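Local coordinates for flavin prenyltransferase UbiX (Methanocaldococcus jannaschii, PDB 6M8V) that catalyses transfer of a dimethylallyl group from dimethylallyl phosphate to the N5 and C6 atoms of reduced FMN, making the prenylated flavin cofactor of UbiD decarboxylases, at the interface of chains A and B and the interface of chains A and C. Residues are numbered along the deposited sequence; one frame, centred on the assembly and turned at random. Chains: chain A/B/C, Flavin prenyltransferase UbiX.

Contact 1: the interface of chains A and B. Residues chain A 141-144, 166, 170; chain B 122-124.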
# COMPACT_ATOMS: atom_id res chain seq x y z
N ILE A 141 -15.91 -13.15 11.31
CA ILE A 141 -16.96 -12.26 11.79
C ILE A 141 -16.46 -11.61 13.07
O ILE A 141 -16.38 -12.25 14.13
CB ILE A 141 -18.28 -13.01 12.02
CG1 ILE A 141 -18.82 -13.55 10.69
CG2 ILE A 141 -19.32 -12.09 12.65
CD1 ILE A 141 -18.77 -15.06 10.56
N VAL A 142 -16.11 -10.33 12.99
CA VAL A 142 -15.51 -9.61 14.11
C VAL A 142 -16.64 -8.95 14.89
O VAL A 142 -17.30 -8.04 14.39
CB VAL A 142 -14.47 -8.59 13.64
CG1 VAL A 142 -13.95 -7.79 14.82
CG2 VAL A 142 -13.33 -9.30 12.92
N MET A 143 -16.83 -9.40 16.13
CA MET A 143 -18.06 -9.12 16.87
C MET A 143 -17.75 -8.79 18.33
O MET A 143 -18.08 -9.56 19.23
CB MET A 143 -19.00 -10.33 16.77
CG MET A 143 -20.44 -10.01 16.95
SD MET A 143 -21.41 -11.50 16.74
CE MET A 143 -23.06 -10.80 16.80
N PRO A 144 -17.14 -7.64 18.58
CA PRO A 144 -16.95 -7.22 19.98
C PRO A 144 -18.30 -7.12 20.69
O PRO A 144 -19.29 -6.69 20.08
CB PRO A 144 -16.28 -5.83 19.87
CG PRO A 144 -16.41 -5.44 18.43
CD PRO A 144 -16.52 -6.70 17.63
N ARG A 166 -27.46 -12.52 19.44
CA ARG A 166 -26.84 -12.09 18.20
C ARG A 166 -25.78 -13.09 17.74
O ARG A 166 -25.64 -13.34 16.54
CB ARG A 166 -26.22 -10.70 18.38
CG ARG A 166 -27.24 -9.61 18.63
CD ARG A 166 -28.14 -9.42 17.43
NE ARG A 166 -27.48 -8.67 16.38
CZ ARG A 166 -27.59 -8.93 15.09
NH1 ARG A 166 -28.35 -9.93 14.68
NH2 ARG A 166 -26.94 -8.18 14.20
N ILE A 170 -25.76 -15.14 14.12
CA ILE A 170 -24.64 -15.32 13.19
C ILE A 170 -24.38 -16.80 12.94
O ILE A 170 -24.00 -17.20 11.83
CB ILE A 170 -23.39 -14.61 13.73
CG1 ILE A 170 -23.61 -13.09 13.79
CG2 ILE A 170 -22.18 -14.91 12.87
CD1 ILE A 170 -23.70 -12.44 12.41
N MET B 122 -22.88 -4.08 15.93
CA MET B 122 -22.49 -5.45 16.21
C MET B 122 -23.18 -6.39 15.22
O MET B 122 -24.41 -6.37 15.11
CB MET B 122 -22.84 -5.80 17.65
CG MET B 122 -22.29 -7.12 18.13
SD MET B 122 -22.88 -7.50 19.79
CE MET B 122 -22.24 -9.15 19.97
N PRO B 123 -22.41 -7.18 14.45
CA PRO B 123 -20.95 -7.12 14.33
C PRO B 123 -20.48 -5.88 13.56
O PRO B 123 -21.31 -5.15 13.02
CB PRO B 123 -20.60 -8.39 13.54
CG PRO B 123 -21.86 -9.17 13.42
CD PRO B 123 -23.00 -8.22 13.60
N PHE B 124 -19.17 -5.65 13.53
CA PHE B 124 -18.56 -4.70 12.61
C PHE B 124 -18.21 -5.40 11.31
O PHE B 124 -17.82 -6.57 11.30
CB PHE B 124 -17.28 -4.10 13.21
CG PHE B 124 -17.51 -3.14 14.35
CD1 PHE B 124 -18.37 -2.07 14.21
CD2 PHE B 124 -16.83 -3.30 15.54
CE1 PHE B 124 -18.57 -1.18 15.25
CE2 PHE B 124 -17.02 -2.41 16.59
CZ PHE B 124 -17.89 -1.35 16.44
O HOH W 1 -16.38 -8.65 10.68
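The carbonyl oxygen O of A:Val142 takes the backbone N-H of B:Phe124 at 3.2 Å from N. This is an antiparallel beta bridge between subunits of a UbiX/PAD1-family flavin prenyltransferase. Water 1 doubles the link, lying 2.9 Å from A:Val142 N and also bound to B:Phe124 O. Ahead of the bridge, B:Pro123 follows a cis peptide bond and presents its ring to an apolar wall: A:Ile141 CG2 and A:Met143 lie alongside it, pointing the same way, while A:Ile170 reaches toward it from the opposite direction, its CD1 methyl 3.9 Å from ring atom CG of B:Pro123. A:Met143 and B:Met122 both carry extended chains and cross at about a right angle. Methyl CE of B:Met122 reaches A:Met143 CG at 3.6 Å, and B:Met122 CG rests against that same methylene. On the other flank A:Pro144 CG abuts the CD2-CE2 side of the B:Phe124 ring, 3.6 Å from CE2. A:Arg166 bends at chi2 and chi3 (-65° and -78°), which brings NH2 of its guanidinium to B:Met122 O at 3.2 Å. That N-H approaches a lone pair in the carbonyl plane, although the oxygen sits 17° out of the guanidinium plane.

Contact 2: the interface of chains A and B. Residues chain A 146-150; chain B 11, 120.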
# COMPACT_ATOMS: atom_id res chain seq x y z
N ILE A 146 -20.92 -5.52 22.06
CA ILE A 146 -21.38 -4.14 22.17
C ILE A 146 -22.91 -4.16 22.25
O ILE A 146 -23.59 -4.12 21.21
CB ILE A 146 -20.89 -3.29 20.99
CG1 ILE A 146 -19.40 -3.54 20.76
CG2 ILE A 146 -21.14 -1.82 21.26
CD1 ILE A 146 -18.81 -2.79 19.59
N PRO A 147 -23.47 -4.25 23.45
CA PRO A 147 -24.93 -4.33 23.57
C PRO A 147 -25.61 -3.10 23.01
O PRO A 147 -25.07 -2.00 23.01
CB PRO A 147 -25.15 -4.46 25.08
CG PRO A 147 -23.87 -4.02 25.72
CD PRO A 147 -22.79 -4.34 24.75
N ALA A 148 -26.81 -3.32 22.48
CA ALA A 148 -27.74 -2.26 22.12
C ALA A 148 -28.80 -2.14 23.21
O ALA A 148 -28.86 -2.94 24.15
CB ALA A 148 -28.39 -2.54 20.77
N PHE A 149 -29.65 -1.12 23.08
CA PHE A 149 -30.65 -0.85 24.11
C PHE A 149 -32.05 -0.62 23.53
O PHE A 149 -32.94 -0.19 24.27
CB PHE A 149 -30.23 0.36 24.95
CG PHE A 149 -28.99 0.13 25.77
CD1 PHE A 149 -27.73 0.26 25.19
CD2 PHE A 149 -29.07 -0.21 27.11
CE1 PHE A 149 -26.58 0.04 25.93
CE2 PHE A 149 -27.92 -0.43 27.86
CZ PHE A 149 -26.67 -0.31 27.27
N TYR A 150 -32.27 -0.89 22.24
CA TYR A 150 -33.62 -0.76 21.70
C TYR A 150 -34.56 -1.83 22.23
O TYR A 150 -35.78 -1.66 22.15
CB TYR A 150 -33.60 -0.77 20.16
CG TYR A 150 -32.85 -1.91 19.51
CD1 TYR A 150 -33.38 -3.20 19.46
CD2 TYR A 150 -31.62 -1.69 18.90
CE1 TYR A 150 -32.70 -4.24 18.85
CE2 TYR A 150 -30.93 -2.72 18.29
CZ TYR A 150 -31.47 -3.99 18.26
OH TYR A 150 -30.78 -5.01 17.65
N SER B 11 -28.11 2.95 18.65
CA SER B 11 -28.62 2.45 19.92
C SER B 11 -27.63 2.76 21.04
O SER B 11 -26.41 2.82 20.83
CB SER B 11 -28.87 0.95 19.85
OG SER B 11 -29.53 0.49 21.02
N ARG B 120 -21.24 2.29 17.84
CA ARG B 120 -22.12 1.26 18.40
C ARG B 120 -22.69 0.44 17.25
O ARG B 120 -23.57 0.91 16.52
CB ARG B 120 -23.24 1.88 19.23
CG ARG B 120 -23.60 1.15 20.54
CD ARG B 120 -24.12 -0.29 20.32
NE ARG B 120 -25.03 -0.40 19.19
CZ ARG B 120 -25.49 -1.54 18.70
NH1 ARG B 120 -25.13 -2.70 19.24
NH2 ARG B 120 -26.30 -1.54 17.64
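Hydrogen bonds tie B:Ser11 and B:Arg120, both FMN-binding residues of chain B, to the backbone of the A:Ile146-A:Tyr150 loop. The hydroxyl OG of B:Ser11 accepts the amide N-H of A:Phe149, 2.6 Å from N and nearly straight at 176°. The next amide, A:Tyr150 N, adds a weak bond to the same oxygen. With chi1 at -172°, OG points away from its own backbone N and toward this pair of amides. B:Arg120 gives NH1 to the carbonyl oxygen O of A:Ile146 at 2.9 Å; the oxygen lies at the guanidinium edge, in its plane, though the donor is tilted 28° from the carbonyl plane.

Carbon contacts fill in around the bonds. A:Ala148 CB sits over one guanidinium face toward its rim, 3.7 Å from B:Arg120 CZ, and packs against B:Ser11 CB at 3.6 Å. A:Ile146 CG2 touches B:Arg120 CD at 3.5 Å, the two side chains running past each other in opposite directions. A:Tyr150 CD2 brings the ring margin to B:Ser11 CB at 3.9 Å.

In the fold, the A loop bridges strand 141-142 and helix 156-171, while B:Ser11 precedes helix 13-22 and B:Arg120 follows strand 114-119; the A loop probably helps to close the neighbour's flavin site.

Contact 3: the interface of chains A and B. Residues chain A 12, 14-15, 156, 159-160; chain B 147, 149, 159.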
# COMPACT_ATOMS: atom_id res chain seq x y z
N GLY A 12 -15.60 -10.24 30.79
CA GLY A 12 -16.84 -10.61 30.15
C GLY A 12 -17.00 -12.08 29.85
O GLY A 12 -17.70 -12.42 28.89
N ILE A 14 -18.84 -13.95 31.30
CA ILE A 14 -20.26 -14.26 31.47
C ILE A 14 -20.92 -14.49 30.12
O ILE A 14 -21.86 -15.28 30.01
CB ILE A 14 -20.96 -13.14 32.26
CG1 ILE A 14 -22.42 -13.51 32.53
CG2 ILE A 14 -20.87 -11.81 31.52
CD1 ILE A 14 -23.12 -12.53 33.44
N TYR A 15 -20.45 -13.80 29.07
CA TYR A 15 -20.97 -14.06 27.73
C TYR A 15 -20.72 -15.50 27.32
O TYR A 15 -21.60 -16.15 26.74
CB TYR A 15 -20.33 -13.12 26.71
CG TYR A 15 -20.68 -11.65 26.86
CD1 TYR A 15 -21.99 -11.21 26.71
CD2 TYR A 15 -19.69 -10.71 27.09
CE1 TYR A 15 -22.30 -9.86 26.83
CE2 TYR A 15 -19.99 -9.37 27.21
CZ TYR A 15 -21.30 -8.95 27.07
OH TYR A 15 -21.59 -7.61 27.18
N VAL A 156 -28.92 -6.79 33.96
CA VAL A 156 -27.70 -7.28 33.33
C VAL A 156 -28.01 -8.48 32.44
O VAL A 156 -27.48 -8.60 31.33
CB VAL A 156 -26.65 -7.62 34.40
CG1 VAL A 156 -25.46 -8.33 33.78
CG2 VAL A 156 -26.21 -6.36 35.14
N ILE A 159 -29.00 -7.77 28.96
CA ILE A 159 -27.88 -7.34 28.13
C ILE A 159 -27.09 -8.56 27.65
O ILE A 159 -26.74 -8.66 26.47
CB ILE A 159 -27.00 -6.35 28.91
CG1 ILE A 159 -27.79 -5.07 29.18
CG2 ILE A 159 -25.71 -6.07 28.17
CD1 ILE A 159 -26.99 -3.98 29.83
N ILE A 160 -26.83 -9.51 28.55
CA ILE A 160 -26.08 -10.71 28.19
C ILE A 160 -26.84 -11.52 27.15
O ILE A 160 -26.24 -12.09 26.22
CB ILE A 160 -25.76 -11.55 29.44
CG1 ILE A 160 -25.17 -10.67 30.54
CG2 ILE A 160 -24.81 -12.69 29.09
CD1 ILE A 160 -23.92 -9.93 30.12
N PRO B 147 -18.67 -2.76 27.62
CA PRO B 147 -18.51 -2.89 29.07
C PRO B 147 -17.66 -4.09 29.44
O PRO B 147 -17.62 -5.10 28.73
CB PRO B 147 -19.95 -3.04 29.57
CG PRO B 147 -20.76 -3.40 28.37
CD PRO B 147 -20.08 -2.79 27.20
N PHE B 149 -16.66 -6.58 33.05
CA PHE B 149 -17.42 -7.15 34.16
C PHE B 149 -16.56 -7.46 35.38
O PHE B 149 -17.04 -8.12 36.30
CB PHE B 149 -18.17 -8.41 33.70
CG PHE B 149 -19.23 -8.15 32.68
CD1 PHE B 149 -18.91 -8.01 31.33
CD2 PHE B 149 -20.56 -8.04 33.05
CE1 PHE B 149 -19.89 -7.77 30.38
CE2 PHE B 149 -21.55 -7.80 32.10
CZ PHE B 149 -21.21 -7.66 30.77
N ILE B 159 -23.38 -0.95 34.53
CA ILE B 159 -22.75 -1.07 33.23
C ILE B 159 -22.60 0.29 32.57
O ILE B 159 -21.54 0.63 32.04
CB ILE B 159 -23.55 -2.05 32.35
CG1 ILE B 159 -23.48 -3.46 32.96
CG2 ILE B 159 -23.05 -2.03 30.92
CD1 ILE B 159 -24.12 -4.52 32.12
O HOH W 2 -19.47 -6.15 26.71
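B:Phe149 pushes its side chain into chain A, where a glycine, a tyrosine and two isoleucines receive the ring. From CB, chi1 of -65° sets CG opposite the carbonyl carbon, and chi2 of 82° turns the ring so that one face looks at A:Ile14. The branch methyl CG2 of A:Ile14 lies over the ring centre, 4.0 Å from the centroid, as a CH-pi contact. On one side of the ring CD1 meets A:Gly12 CA at 3.5 Å, a close approach to backbone; farther along, CE1 touches A:Tyr15 CE2 at 3.6 Å. The two aromatic planes stand at 90°, edge to face, and the tyrosine hydroxyl OH lies in the plane of the phenylalanine ring at its rim. At the tip, CZ reaches A:Ile160 CD1 at 3.6 Å, and CE2 leans on that same methyl. Cutting B:Phe149 back to an alanine is likely to open a gap among A:Gly12, A:Ile14, A:Tyr15 and A:Ile160 and let the tyrosine ring shift.

Water 2 connects the subunits beside the ring, 2.6 Å from A:Tyr15 OH and 2.9 Å from B:Pro147 O. Nearby, A:Ile159 CD1 and B:Ile159 CD1 meet tip to tip at 3.7 Å. A:Val156 CG2 is a little farther from the B methyl. In the fold, the start of helix 13-22 and helix 156-171 of A receive the B loop, while the 156-171 helices of both chains meet at their isoleucines.

Contact 4: the interface of chains A and C. Residues chain A 150, 166, 178, 181; chain C 71-74.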
# COMPACT_ATOMS: atom_id res chain seq x y z
N TYR A 150 -32.27 -0.89 22.24
CA TYR A 150 -33.62 -0.76 21.70
C TYR A 150 -34.56 -1.83 22.23
O TYR A 150 -35.78 -1.66 22.15
CB TYR A 150 -33.60 -0.77 20.16
CG TYR A 150 -32.85 -1.91 19.51
CD1 TYR A 150 -33.38 -3.20 19.46
CD2 TYR A 150 -31.62 -1.69 18.90
CE1 TYR A 150 -32.70 -4.24 18.85
CE2 TYR A 150 -30.93 -2.72 18.29
CZ TYR A 150 -31.47 -3.99 18.26
OH TYR A 150 -30.78 -5.01 17.65
N ARG A 166 -27.46 -12.52 19.44
CA ARG A 166 -26.84 -12.09 18.20
C ARG A 166 -25.78 -13.09 17.74
O ARG A 166 -25.64 -13.34 16.54
CB ARG A 166 -26.22 -10.70 18.38
CG ARG A 166 -27.24 -9.61 18.63
CD ARG A 166 -28.14 -9.42 17.43
NE ARG A 166 -27.48 -8.67 16.38
CZ ARG A 166 -27.59 -8.93 15.09
NH1 ARG A 166 -28.35 -9.93 14.68
NH2 ARG A 166 -26.94 -8.18 14.20
N PHE A 178 -33.80 -12.34 22.74
CA PHE A 178 -33.94 -10.91 22.93
C PHE A 178 -35.11 -10.39 22.10
O PHE A 178 -35.51 -11.00 21.11
CB PHE A 178 -32.64 -10.15 22.58
CG PHE A 178 -32.23 -10.28 21.13
CD1 PHE A 178 -32.49 -9.25 20.23
CD2 PHE A 178 -31.56 -11.41 20.68
CE1 PHE A 178 -32.11 -9.36 18.90
CE2 PHE A 178 -31.18 -11.52 19.35
CZ PHE A 178 -31.45 -10.50 18.46
N TRP A 181 -35.66 -5.87 16.83
CA TRP A 181 -35.91 -4.46 16.55
C TRP A 181 -37.38 -4.22 16.20
O TRP A 181 -38.01 -3.29 16.72
CB TRP A 181 -34.99 -3.99 15.43
CG TRP A 181 -35.47 -2.78 14.67
CD1 TRP A 181 -35.51 -2.64 13.31
CD2 TRP A 181 -35.97 -1.55 15.21
NE1 TRP A 181 -36.00 -1.40 12.98
CE2 TRP A 181 -36.30 -0.72 14.13
CE3 TRP A 181 -36.17 -1.07 16.51
CZ2 TRP A 181 -36.82 0.56 14.30
CZ3 TRP A 181 -36.70 0.19 16.68
CH2 TRP A 181 -37.02 0.99 15.58
N SER C 71 -32.26 -3.01 10.88
CA SER C 71 -31.52 -3.62 11.97
C SER C 71 -31.07 -5.01 11.58
O SER C 71 -31.81 -5.76 10.94
CB SER C 71 -32.36 -3.71 13.24
OG SER C 71 -31.76 -4.58 14.18
N GLY C 72 -29.84 -5.36 11.98
CA GLY C 72 -29.33 -6.70 11.74
C GLY C 72 -30.04 -7.77 12.55
O GLY C 72 -29.93 -8.95 12.22
N SER C 73 -30.75 -7.37 13.61
CA SER C 73 -31.52 -8.34 14.39
C SER C 73 -32.60 -8.99 13.54
O SER C 73 -33.02 -10.12 13.82
CB SER C 73 -32.13 -7.67 15.61
OG SER C 73 -33.09 -6.69 15.23
N ASN C 74 -33.07 -8.30 12.51
CA ASN C 74 -34.00 -8.87 11.54
C ASN C 74 -33.23 -9.44 10.36
O ASN C 74 -32.11 -9.02 10.04
CB ASN C 74 -35.01 -7.82 11.07
CG ASN C 74 -35.84 -7.26 12.22
OD1 ASN C 74 -36.28 -8.01 13.09
ND2 ASN C 74 -36.05 -5.95 12.23
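C:Ser73 OG accepts the backbone N-H of A:Trp181 at 3.1 Å from N, joining the C-terminal stretch of one UbiX-family subunit to the 71-74 loop of another. A:Trp181 is poorly ordered, so this bond is less certain than its length suggests, and the approach of CD1 and CB to C:Ser71 CB shows only roughly where the indole lies. A:Phe178 turns a ring edge toward C:Ser73, whose CB lies in the ring plane, 3.7 Å from CE1. From A:Tyr150, a residue predicted to bind dimethylallyl phosphate, the phenol OH comes to 3.6 Å from C:Ser73 CB. A:Arg166, with the same predicted role, holds its guanidinium across the loop: NH1 makes a weak hydrogen bond to C:Gly72 O at 3.1 Å, bent to 124° at the hydrogen. One guanidinium face has the amide N of C:Ser73 3.5 Å above it, toward the rim. A leucine in place of A:Arg166 would probably cost the carbonyl of C:Gly72 this weak donor and take a positive charge from the expected phosphate site.

Behind this first shell, the loop of C braces itself. C:Ser71 OG accepts the amide of C:Ser73 at 3.0 Å from N and is hydrogen-bonded to C:Ser73 OG at 2.7 Å. With chi1 of 65°, C:Ser73 OG lies between its own backbone N and carbonyl carbon, turned toward both C:Ser71 OG and the A:Trp181 amide.

Contacts 1, 2 and 3 belong to the two-fold interface of chains A and B, so each has a twin with the chains exchanged; contact 4 brings in chain C. Contacts 2 and 4 are neighbours, with C-alpha centres about 9 Å apart and A:Tyr150 in common, whereas contacts 1 and 4, about 12 Å apart, share A:Arg166. Contact 3 lies about 18 Å from contact 4. Helix 156-171 of A serves contacts 1, 3 and 4. Because FMN-binding residues come from B and the predicted dimethylallyl phosphate residues from A, with C alongside, the active site probably forms where three subunits of the deposited dodecamer meet.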